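Local coordinates for protein similar to hydroxylamine oxidoreductase (Kuenenia stuttgartiensis, PDB 6H5L) that probably acts as a multiheme c-type oxidoreductase in an anammox reductase complex whose many hemes form an extended electron path, at residues 45-54 against 193-204; 182-190 against 401-409. One frame throughout, in Å; residues are numbered along the deposited sequence.

Contact 1 (45-54 against 193-204). With HEC (heme c), chain F.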
loop_
_atom_site.group_PDB
_atom_site.type_symbol
_atom_site.label_atom_id
_atom_site.label_comp_id
_atom_site.label_asym_id
_atom_site.label_seq_id
_atom_site.Cartn_x
_atom_site.Cartn_y
_atom_site.Cartn_z
ATOM N N PHE A 45 46.233 -25.719 -40.226
ATOM C CA PHE A 45 45.054 -26.310 -39.611
ATOM C C PHE A 45 43.814 -25.651 -40.199
ATOM O O PHE A 45 43.901 -24.705 -40.988
ATOM C CB PHE A 45 45.090 -26.169 -38.084
ATOM C CG PHE A 45 44.925 -24.754 -37.596
ATOM C CD1 PHE A 45 46.010 -23.895 -37.535
ATOM C CD2 PHE A 45 43.685 -24.290 -37.187
ATOM C CE1 PHE A 45 45.859 -22.597 -37.082
ATOM C CE2 PHE A 45 43.528 -22.994 -36.734
ATOM C CZ PHE A 45 44.615 -22.146 -36.681
ATOM N N LYS A 46 42.651 -26.164 -39.807
ATOM C CA LYS A 46 41.366 -25.591 -40.177
ATOM C C LYS A 46 40.614 -25.198 -38.915
ATOM O O LYS A 46 40.799 -25.794 -37.850
ATOM C CB LYS A 46 40.526 -26.570 -41.009
ATOM C CG LYS A 46 41.139 -26.913 -42.355
ATOM C CD LYS A 46 40.139 -27.609 -43.260
ATOM C CE LYS A 46 40.735 -27.873 -44.633
ATOM N NZ LYS A 46 39.707 -28.342 -45.604
ATOM N N ALA A 47 39.768 -24.181 -39.041
ATOM C CA ALA A 47 39.048 -23.663 -37.889
ATOM C C ALA A 47 37.970 -24.638 -37.432
ATOM O O ALA A 47 37.397 -25.386 -38.229
ATOM C CB ALA A 47 38.418 -22.313 -38.220
ATOM N N GLN A 48 37.699 -24.626 -36.130
ATOM C CA GLN A 48 36.573 -25.379 -35.602
ATOM C C GLN A 48 35.266 -24.740 -36.063
ATOM O O GLN A 48 35.215 -23.558 -36.416
ATOM C CB GLN A 48 36.636 -25.441 -34.074
ATOM C CG GLN A 48 37.877 -26.140 -33.541
ATOM C CD GLN A 48 37.963 -26.116 -32.026
ATOM O OE1 GLN A 48 37.087 -26.634 -31.333
ATOM N NE2 GLN A 48 39.024 -25.510 -31.504
ATOM N N MET A 49 34.201 -25.547 -36.065
ATOM C CA MET A 49 32.919 -25.102 -36.608
ATOM C C MET A 49 32.431 -23.825 -35.930
ATOM O O MET A 49 31.989 -22.883 -36.598
ATOM C CB MET A 49 31.879 -26.213 -36.464
ATOM C CG MET A 49 32.116 -27.419 -37.354
ATOM S SD MET A 49 31.025 -28.789 -36.929
ATOM C CE MET A 49 31.695 -29.277 -35.341
ATOM N N LEU A 50 32.516 -23.771 -34.600
ATOM C CA LEU A 50 31.969 -22.648 -33.851
ATOM C C LEU A 50 32.762 -21.360 -34.027
ATOM O O LEU A 50 32.340 -20.321 -33.508
ATOM C CB LEU A 50 31.890 -23.004 -32.369
ATOM C CG LEU A 50 30.858 -24.067 -32.000
ATOM C CD1 LEU A 50 31.276 -24.783 -30.732
ATOM C CD2 LEU A 50 29.485 -23.434 -31.834
ATOM N N ASP A 51 33.893 -21.396 -34.736
ATOM C CA ASP A 51 34.628 -20.170 -35.014
ATOM C C ASP A 51 33.844 -19.222 -35.911
ATOM O O ASP A 51 34.181 -18.034 -35.977
ATOM C CB ASP A 51 35.984 -20.499 -35.638
ATOM C CG ASP A 51 36.917 -21.194 -34.663
ATOM O OD1 ASP A 51 36.565 -21.289 -33.467
ATOM O OD2 ASP A 51 38.000 -21.645 -35.086
ATOM N N MET A 52 32.820 -19.721 -36.612
ATOM C CA MET A 52 31.863 -18.833 -37.262
ATOM C C MET A 52 31.310 -17.819 -36.274
ATOM O O MET A 52 31.145 -16.636 -36.605
ATOM C CB MET A 52 30.710 -19.634 -37.870
ATOM C CG MET A 52 31.048 -20.486 -39.075
ATOM S SD MET A 52 29.535 -21.227 -39.721
ATOM C CE MET A 52 30.159 -22.134 -41.129
ATOM N N TYR A 53 31.014 -18.268 -35.054
ATOM C CA TYR A 53 30.436 -17.418 -34.025
ATOM C C TYR A 53 31.471 -16.815 -33.087
ATOM O O TYR A 53 31.272 -15.695 -32.613
ATOM C CB TYR A 53 29.408 -18.211 -33.208
ATOM C CG TYR A 53 28.281 -18.791 -34.040
ATOM C CD1 TYR A 53 27.158 -18.031 -34.352
ATOM C CD2 TYR A 53 28.337 -20.098 -34.512
ATOM C CE1 TYR A 53 26.127 -18.556 -35.114
ATOM C CE2 TYR A 53 27.310 -20.630 -35.271
ATOM C CZ TYR A 53 26.208 -19.856 -35.570
ATOM O OH TYR A 53 25.188 -20.387 -36.327
ATOM N N TRP A 54 32.576 -17.515 -32.815
ATOM C CA TRP A 54 33.568 -16.963 -31.898
ATOM C C TRP A 54 34.373 -15.848 -32.560
ATOM O O TRP A 54 34.710 -14.850 -31.912
ATOM C CB TRP A 54 34.500 -18.061 -31.380
ATOM C CG TRP A 54 33.846 -19.279 -30.750
ATOM C CD1 TRP A 54 34.322 -20.557 -30.792
ATOM C CD2 TRP A 54 32.627 -19.333 -29.984
ATOM N NE1 TRP A 54 33.484 -21.400 -30.108
ATOM C CE2 TRP A 54 32.435 -20.678 -29.606
ATOM C CE3 TRP A 54 31.681 -18.381 -29.586
ATOM C CZ2 TRP A 54 31.337 -21.094 -28.853
ATOM C CZ3 TRP A 54 30.592 -18.796 -28.838
ATOM C CH2 TRP A 54 30.431 -20.141 -28.479
ATOM N N LEU A 193 42.094 -31.264 -32.830
ATOM C CA LEU A 193 41.655 -29.888 -33.035
ATOM C C LEU A 193 40.494 -29.537 -32.113
ATOM O O LEU A 193 40.496 -28.484 -31.466
ATOM C CB LEU A 193 41.258 -29.674 -34.495
ATOM C CG LEU A 193 40.542 -28.353 -34.793
ATOM C CD1 LEU A 193 41.493 -27.170 -34.669
ATOM C CD2 LEU A 193 39.882 -28.384 -36.165
ATOM N N TYR A 194 39.491 -30.410 -32.044
ATOM C CA TYR A 194 38.313 -30.140 -31.230
ATOM C C TYR A 194 38.522 -30.438 -29.754
ATOM O O TYR A 194 37.625 -30.159 -28.951
ATOM C CB TYR A 194 37.118 -30.927 -31.767
ATOM C CG TYR A 194 36.540 -30.312 -33.019
ATOM C CD1 TYR A 194 35.563 -29.327 -32.941
ATOM C CD2 TYR A 194 36.985 -30.698 -34.276
ATOM C CE1 TYR A 194 35.037 -28.752 -34.082
ATOM C CE2 TYR A 194 36.464 -30.130 -35.421
ATOM C CZ TYR A 194 35.491 -29.158 -35.318
ATOM O OH TYR A 194 34.974 -28.593 -36.460
ATOM N N GLY A 195 39.672 -30.996 -29.373
ATOM C CA GLY A 195 40.036 -31.021 -27.969
ATOM C C GLY A 195 40.275 -29.640 -27.400
ATOM O O GLY A 195 40.218 -29.456 -26.180
ATOM N N GLN A 196 40.527 -28.657 -28.267
ATOM C CA GLN A 196 40.665 -27.259 -27.884
ATOM C C GLN A 196 39.343 -26.506 -27.977
ATOM O O GLN A 196 39.334 -25.297 -28.248
ATOM C CB GLN A 196 41.737 -26.599 -28.751
ATOM C CG GLN A 196 43.052 -27.370 -28.749
ATOM C CD GLN A 196 44.059 -26.830 -29.740
ATOM O OE1 GLN A 196 45.221 -26.610 -29.400
ATOM N NE2 GLN A 196 43.623 -26.624 -30.977
ATOM N N HIS A 197 38.224 -27.211 -27.773
ATOM C CA HIS A 197 36.897 -26.603 -27.857
ATOM C C HIS A 197 36.764 -25.427 -26.898
ATOM O O HIS A 197 36.290 -24.350 -27.277
ATOM C CB HIS A 197 35.834 -27.664 -27.565
ATOM C CG HIS A 197 34.455 -27.114 -27.361
ATOM N ND1 HIS A 197 33.542 -26.996 -28.388
ATOM C CD2 HIS A 197 33.829 -26.667 -26.247
ATOM C CE1 HIS A 197 32.416 -26.495 -27.915
ATOM N NE2 HIS A 197 32.562 -26.284 -26.620
ATOM N N GLY A 198 37.165 -25.622 -25.640
ATOM C CA GLY A 198 37.091 -24.549 -24.668
ATOM C C GLY A 198 38.017 -23.390 -24.963
ATOM O O GLY A 198 37.751 -22.269 -24.519
ATOM N N CYS A 199 39.095 -23.633 -25.712
ATOM C CA CYS A 199 40.048 -22.569 -26.011
ATOM C C CYS A 199 39.425 -21.514 -26.919
ATOM O O CYS A 199 39.470 -20.315 -26.617
ATOM C CB CYS A 199 41.309 -23.157 -26.646
ATOM S SG CYS A 199 42.097 -24.465 -25.674
ATOM N N ASP A 200 38.838 -21.942 -28.041
ATOM C CA ASP A 200 38.186 -20.997 -28.943
ATOM C C ASP A 200 36.996 -20.318 -28.280
ATOM O O ASP A 200 36.671 -19.171 -28.610
ATOM C CB ASP A 200 37.736 -21.710 -30.218
ATOM C CG ASP A 200 38.886 -22.353 -30.965
ATOM O OD1 ASP A 200 39.963 -22.533 -30.358
ATOM O OD2 ASP A 200 38.718 -22.669 -32.162
ATOM N N MET A 201 36.340 -21.007 -27.346
ATOM C CA MET A 201 35.169 -20.459 -26.673
ATOM C C MET A 201 35.543 -19.420 -25.624
ATOM O O MET A 201 34.795 -18.457 -25.423
ATOM C CB MET A 201 34.376 -21.597 -26.030
ATOM C CG MET A 201 32.958 -21.248 -25.620
ATOM S SD MET A 201 32.021 -22.730 -25.197
ATOM C CE MET A 201 30.518 -22.010 -24.542
ATOM N N CYS A 202 36.690 -19.588 -24.969
ATOM C CA CYS A 202 37.120 -18.675 -23.918
ATOM C C CYS A 202 37.898 -17.485 -24.457
ATOM O O CYS A 202 37.847 -16.404 -23.859
ATOM C CB CYS A 202 37.980 -19.425 -22.895
ATOM S SG CYS A 202 38.150 -18.622 -21.284
ATOM N N HIS A 203 38.619 -17.657 -25.567
ATOM C CA HIS A 203 39.319 -16.561 -26.227
ATOM C C HIS A 203 38.479 -15.880 -27.297
ATOM O O HIS A 203 39.038 -15.250 -28.200
ATOM C CB HIS A 203 40.635 -17.060 -26.830
ATOM C CG HIS A 203 41.694 -17.353 -25.816
ATOM N ND1 HIS A 203 42.808 -16.553 -25.649
ATOM C CD2 HIS A 203 41.808 -18.350 -24.910
ATOM C CE1 HIS A 203 43.568 -17.050 -24.691
ATOM N NE2 HIS A 203 42.982 -18.139 -24.226
ATOM N N SER A 204 37.159 -15.974 -27.197
ATOM C CA SER A 204 36.240 -15.373 -28.150
ATOM C C SER A 204 35.856 -13.942 -27.796
ATOM O O SER A 204 35.005 -13.358 -28.477
ATOM C CB SER A 204 34.969 -16.223 -28.269
ATOM O OG SER A 204 34.242 -16.240 -27.051
HETATM FE FE HEC F . 44.147 -18.881 -22.793
HETATM C CHA HEC F . 46.232 -16.709 -21.236
HETATM C CHB HEC F . 46.383 -19.573 -25.155
HETATM C CHC HEC F . 42.445 -21.859 -23.543
HETATM C CHD HEC F . 41.503 -17.914 -20.911
HETATM N NA HEC F . 45.973 -18.236 -23.139
HETATM C C1A HEC F . 46.701 -17.352 -22.367
HETATM C C2A HEC F . 48.022 -17.244 -22.966
HETATM C C3A HEC F . 48.055 -18.033 -24.046
HETATM C C4A HEC F . 46.765 -18.677 -24.180
HETATM C CMA HEC F . 49.262 -18.227 -24.990
HETATM C CAA HEC F . 49.201 -16.375 -22.472
HETATM C CBA HEC F . 48.810 -14.903 -22.468
HETATM C CGA HEC F . 49.145 -14.294 -23.802
HETATM O O1A HEC F . 48.233 -13.676 -24.404
HETATM O O2A HEC F . 50.306 -14.433 -24.268
HETATM N NB HEC F . 44.325 -20.425 -24.167
HETATM C C1B HEC F . 45.440 -20.560 -24.961
HETATM C C2B HEC F . 45.448 -21.895 -25.524
HETATM C C3B HEC F . 44.343 -22.540 -25.073
HETATM C C4B HEC F . 43.628 -21.612 -24.212
HETATM C CMB HEC F . 46.586 -22.355 -26.467
HETATM C CAB HEC F . 43.794 -23.976 -25.320
HETATM C CBB HEC F . 44.300 -24.720 -26.578
HETATM N NC HEC F . 42.285 -19.727 -22.352
HETATM C C1C HEC F . 41.815 -20.983 -22.686
HETATM C C2C HEC F . 40.621 -21.248 -21.900
HETATM C C3C HEC F . 40.301 -20.112 -21.255
HETATM C C4C HEC F . 41.378 -19.164 -21.475
HETATM C CMC HEC F . 39.713 -22.487 -22.088
HETATM C CAC HEC F . 39.074 -19.853 -20.344
HETATM C CBC HEC F . 39.069 -20.798 -19.124
HETATM N ND HEC F . 43.909 -17.516 -21.284
HETATM C C1D HEC F . 42.693 -17.263 -20.660
HETATM C C2D HEC F . 42.881 -16.202 -19.695
HETATM C C3D HEC F . 44.369 -15.817 -19.795
HETATM C C4D HEC F . 44.921 -16.691 -20.806
HETATM C CMD HEC F . 41.793 -15.599 -18.780
HETATM C CAD HEC F . 45.143 -14.741 -19.000
HETATM C CBD HEC F . 44.932 -14.914 -17.498
HETATM C CGD HEC F . 45.697 -13.841 -16.774
HETATM O O1D HEC F . 46.515 -13.155 -17.435
HETATM O O2D HEC F . 45.494 -13.675 -15.543
HETATM O O HOH W 1 34.590 -26.390 -30.628
HETATM O O HOH W 2 44.784 -20.061 -21.163
#
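In the heme-binding CxxCH motif, the two residues between the cysteines face segment 45-54: Met-201 packs on Trp-54, and Asp-200 lies against both Trp-54 and Gln-48. CA of Met-201 lies over one face of the indole, 4.0 Å from the centroid of the five-membered ring of Trp-54, a CH-pi contact. With chi1 near -164° the Met-201 side chain swings away from its own N and runs out along the indole, bringing CG to CZ2 of Trp-54 at 3.6 Å; the sulfur follows obliquely as a Met-aromatic contact. Replacing Trp-54 by an alanine would probably open a gap over CA and CG of Met-201. Gln-48 suits its place because its amide works at both ends: NE2 makes a weak, nearly straight bond to Gln-196 O (3.3 Å, 178°) and a further bond to Tyr-184, while OE1 accepts from a water that also meets ND1 of His-197. Tyr-194 lays a ring face against CG of Gln-48, and its OH accepts from Met-49 N at 3.2 Å. Asp-200 OD1 is bound by Tyr-184 and Asn-178. Cys-199 and Cys-202 hold the porphyrin by thioethers, and His-203 NE2 binds FE at 2.0 Å opposite a water, consistent with a c-type heme whose sixth position could be exchanged.

Contact 2 (182-190 against 401-409)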
loop_
_atom_site.group_PDB
_atom_site.type_symbol
_atom_site.label_atom_id
_atom_site.label_comp_id
_atom_site.label_asym_id
_atom_site.label_seq_id
_atom_site.Cartn_x
_atom_site.Cartn_y
_atom_site.Cartn_z
ATOM N N PRO A 182 52.353 -22.267 -31.439
ATOM C CA PRO A 182 52.502 -23.350 -32.422
ATOM C C PRO A 182 51.826 -24.649 -32.022
ATOM O O PRO A 182 51.529 -25.461 -32.906
ATOM C CB PRO A 182 54.023 -23.521 -32.522
ATOM C CG PRO A 182 54.531 -23.068 -31.194
ATOM C CD PRO A 182 53.623 -21.947 -30.765
ATOM N N TRP A 183 51.569 -24.876 -30.734
ATOM C CA TRP A 183 50.974 -26.139 -30.317
ATOM C C TRP A 183 49.473 -26.205 -30.567
ATOM O O TRP A 183 48.873 -27.263 -30.349
ATOM C CB TRP A 183 51.268 -26.408 -28.838
ATOM C CG TRP A 183 50.881 -25.302 -27.904
ATOM C CD1 TRP A 183 49.662 -25.109 -27.319
ATOM C CD2 TRP A 183 51.725 -24.249 -27.424
ATOM N NE1 TRP A 183 49.693 -23.995 -26.514
ATOM C CE2 TRP A 183 50.949 -23.449 -26.562
ATOM C CE3 TRP A 183 53.062 -23.900 -27.647
ATOM C CZ2 TRP A 183 51.466 -22.325 -25.919
ATOM C CZ3 TRP A 183 53.572 -22.784 -27.009
ATOM C CH2 TRP A 183 52.775 -22.009 -26.157
ATOM N N TYR A 184 48.853 -25.115 -31.022
ATOM C CA TYR A 184 47.458 -25.187 -31.445
ATOM C C TYR A 184 47.338 -25.935 -32.768
ATOM O O TYR A 184 46.566 -26.893 -32.884
ATOM C CB TYR A 184 46.869 -23.777 -31.561
ATOM C CG TYR A 184 45.366 -23.730 -31.785
ATOM C CD1 TYR A 184 44.820 -23.968 -33.043
ATOM C CD2 TYR A 184 44.496 -23.428 -30.744
ATOM C CE1 TYR A 184 43.455 -23.924 -33.252
ATOM C CE2 TYR A 184 43.126 -23.378 -30.946
ATOM C CZ TYR A 184 42.613 -23.627 -32.204
ATOM O OH TYR A 184 41.256 -23.583 -32.420
ATOM N N ALA A 185 48.100 -25.505 -33.778
ATOM C CA ALA A 185 48.058 -26.167 -35.078
ATOM C C ALA A 185 48.597 -27.589 -34.996
ATOM O O ALA A 185 48.110 -28.485 -35.695
ATOM C CB ALA A 185 48.849 -25.358 -36.103
ATOM N N GLU A 186 49.605 -27.815 -34.152
ATOM C CA GLU A 186 50.162 -29.155 -34.009
ATOM C C GLU A 186 49.125 -30.123 -33.456
ATOM O O GLU A 186 49.009 -31.258 -33.930
ATOM C CB GLU A 186 51.397 -29.115 -33.109
ATOM C CG GLU A 186 52.132 -30.441 -32.985
ATOM C CD GLU A 186 52.745 -30.903 -34.293
ATOM O OE1 GLU A 186 52.332 -31.963 -34.809
ATOM O OE2 GLU A 186 53.641 -30.205 -34.810
ATOM N N ALA A 187 48.360 -29.693 -32.449
ATOM C CA ALA A 187 47.289 -30.537 -31.928
ATOM C C ALA A 187 46.261 -30.856 -33.007
ATOM O O ALA A 187 45.741 -31.977 -33.068
ATOM C CB ALA A 187 46.625 -29.864 -30.726
ATOM N N ALA A 188 45.959 -29.884 -33.874
ATOM C CA ALA A 188 45.044 -30.133 -34.983
ATOM C C ALA A 188 45.653 -31.068 -36.019
ATOM O O ALA A 188 44.933 -31.864 -36.632
ATOM C CB ALA A 188 44.647 -28.811 -35.632
ATOM N N ARG A 189 46.972 -30.993 -36.219
ATOM C CA ARG A 189 47.643 -31.923 -37.123
ATOM C C ARG A 189 47.446 -33.361 -36.676
ATOM O O ARG A 189 47.267 -34.258 -37.507
ATOM C CB ARG A 189 49.136 -31.604 -37.190
ATOM C CG ARG A 189 49.542 -30.534 -38.184
ATOM C CD ARG A 189 51.004 -30.175 -37.967
ATOM N NE ARG A 189 51.804 -30.254 -39.184
ATOM C CZ ARG A 189 53.133 -30.202 -39.198
ATOM N NH1 ARG A 189 53.801 -30.079 -38.060
ATOM N NH2 ARG A 189 53.793 -30.280 -40.346
ATOM N N ARG A 190 47.484 -33.601 -35.368
ATOM C CA ARG A 190 47.428 -34.947 -34.818
ATOM C C ARG A 190 46.008 -35.427 -34.550
ATOM O O ARG A 190 45.833 -36.519 -34.001
ATOM C CB ARG A 190 48.257 -35.012 -33.532
ATOM C CG ARG A 190 49.610 -34.339 -33.674
ATOM C CD ARG A 190 50.594 -34.800 -32.622
ATOM N NE ARG A 190 51.950 -34.381 -32.961
ATOM C CZ ARG A 190 53.046 -35.026 -32.580
ATOM N NH1 ARG A 190 54.241 -34.577 -32.936
ATOM N NH2 ARG A 190 52.945 -36.126 -31.848
ATOM N N ASP A 401 59.945 -36.529 -30.244
ATOM C CA ASP A 401 59.404 -35.565 -31.187
ATOM C C ASP A 401 60.015 -34.184 -30.950
ATOM O O ASP A 401 60.373 -33.837 -29.820
ATOM C CB ASP A 401 57.883 -35.484 -31.064
ATOM C CG ASP A 401 57.172 -36.535 -31.891
ATOM O OD1 ASP A 401 57.861 -37.313 -32.584
ATOM O OD2 ASP A 401 55.924 -36.585 -31.844
ATOM N N PRO A 402 60.152 -33.378 -32.001
ATOM C CA PRO A 402 60.693 -32.025 -31.823
ATOM C C PRO A 402 59.699 -31.088 -31.156
ATOM O O PRO A 402 58.598 -31.502 -30.782
ATOM C CB PRO A 402 61.003 -31.583 -33.259
ATOM C CG PRO A 402 60.029 -32.345 -34.091
ATOM C CD PRO A 402 59.873 -33.681 -33.417
ATOM N N TYR A 403 60.093 -29.828 -30.995
ATOM C CA TYR A 403 59.176 -28.815 -30.495
ATOM C C TYR A 403 57.946 -28.752 -31.400
ATOM O O TYR A 403 58.064 -28.943 -32.616
ATOM C CB TYR A 403 59.880 -27.456 -30.440
ATOM C CG TYR A 403 59.098 -26.353 -29.762
ATOM C CD1 TYR A 403 59.123 -26.202 -28.381
ATOM C CD2 TYR A 403 58.341 -25.457 -30.503
ATOM C CE1 TYR A 403 58.412 -25.192 -27.758
ATOM C CE2 TYR A 403 57.625 -24.444 -29.891
ATOM C CZ TYR A 403 57.665 -24.315 -28.517
ATOM O OH TYR A 403 56.956 -23.309 -27.902
ATOM N N PRO A 404 56.756 -28.513 -30.845
ATOM C CA PRO A 404 55.535 -28.571 -31.660
ATOM C C PRO A 404 55.590 -27.626 -32.854
ATOM O O PRO A 404 55.876 -26.434 -32.717
ATOM C CB PRO A 404 54.430 -28.176 -30.673
ATOM C CG PRO A 404 55.137 -27.536 -29.516
ATOM C CD PRO A 404 56.454 -28.233 -29.433
ATOM N N LEU A 405 55.332 -28.189 -34.039
ATOM C CA LEU A 405 55.267 -27.433 -35.292
ATOM C C LEU A 405 56.601 -26.762 -35.613
ATOM O O LEU A 405 56.651 -25.598 -36.014
ATOM C CB LEU A 405 54.134 -26.404 -35.255
ATOM C CG LEU A 405 53.500 -26.033 -36.596
ATOM C CD1 LEU A 405 52.519 -27.103 -37.037
ATOM C CD2 LEU A 405 52.817 -24.685 -36.505
ATOM N N SER A 406 57.696 -27.509 -35.449
ATOM C CA SER A 406 59.015 -26.951 -35.731
ATOM C C SER A 406 59.201 -26.659 -37.215
ATOM O O SER A 406 59.912 -25.713 -37.572
ATOM C CB SER A 406 60.107 -27.900 -35.237
ATOM O OG SER A 406 60.057 -28.049 -33.829
ATOM N N ASP A 407 58.579 -27.453 -38.091
ATOM C CA ASP A 407 58.680 -27.194 -39.524
ATOM C C ASP A 407 57.946 -25.914 -39.904
ATOM O O ASP A 407 58.418 -25.150 -40.755
ATOM C CB ASP A 407 58.134 -28.382 -40.315
ATOM C CG ASP A 407 56.721 -28.755 -39.908
ATOM O OD1 ASP A 407 56.233 -28.222 -38.888
ATOM O OD2 ASP A 407 56.096 -29.578 -40.610
ATOM N N GLY A 408 56.789 -25.665 -39.286
ATOM C CA GLY A 408 56.059 -24.442 -39.566
ATOM C C GLY A 408 56.713 -23.210 -38.976
ATOM O O GLY A 408 56.605 -22.117 -39.538
ATOM N N ILE A 409 57.396 -23.364 -37.840
ATOM C CA ILE A 409 58.114 -22.240 -37.243
ATOM C C ILE A 409 59.228 -21.772 -38.170
ATOM O O ILE A 409 59.382 -20.574 -38.435
ATOM C CB ILE A 409 58.655 -22.626 -35.855
ATOM C CG1 ILE A 409 57.503 -22.786 -34.861
ATOM C CG2 ILE A 409 59.657 -21.591 -35.361
ATOM C CD1 ILE A 409 57.895 -23.478 -33.574
#
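Asp-401 OD2 is gripped by both terminal nitrogens of Arg-190, NH1 at 2.8 Å and NH2 at 3.0 Å, and also takes the backbone N of Gln-450. The arginine comes end-on with OD2 near its guanidinium plane, but the carboxylate is turned steeply, the planes 73° apart, and NH1 meets OD2 from above. NE of Arg-190 bonds Glu-186 OE1 almost straight, at 3.1 Å, fixing the guanidinium at two edges. Bent at chi2 (65°), Glu-186 turns its other oxygen to the neighbouring segment, where Leu-405 N gives OE2 a weak bond of 2.7 Å. NH1 of Arg-189 reaches that OE2 too, at 3.3 Å, and gives Asp-407 OD1 a weak bond; the NH2 to OD2 distance is too short to trust. Next to the charged cluster, apolar groups pack: Leu-405 sets CD2 4.0 Å from CB of Ala-185, whose small side chain lets the leucine close on the helix. The rigid ring of Pro-182 brings CG to CE2 of Tyr-403 at 3.6 Å. Trp-183, which lines a heme c pocket, sets its CB against CB of Pro-404. The network probably keeps Glu-186 ionised and joins the C-terminal end of helix 182-189 to Asp-401, to the turn at Leu-405 and to the first turn of helix 406-412.

Overall arrangement
From the N terminus the chain first runs through 45-54, then helix 182-189, then 193-204, and much later 401-409. Contact 1 closes a loop of 138 residues when 193-204 returns to the early segment; contact 2 closes one of 210 residues between 182-190 and 401-409. Because 182-190 lies inside the first loop and 401-409 beyond it, the two cross rather than nest. Their centres are about 17 Å apart, yet they touch: Tyr-184, on the helix of contact 2, reaches into contact 1, and Phe-45 CD1 packs 3.5 Å from Ala-185 CB. Helix 182-189 therefore stands between the heme-bearing helix 197-202 with the N-terminal segment and the start of helix 406-412.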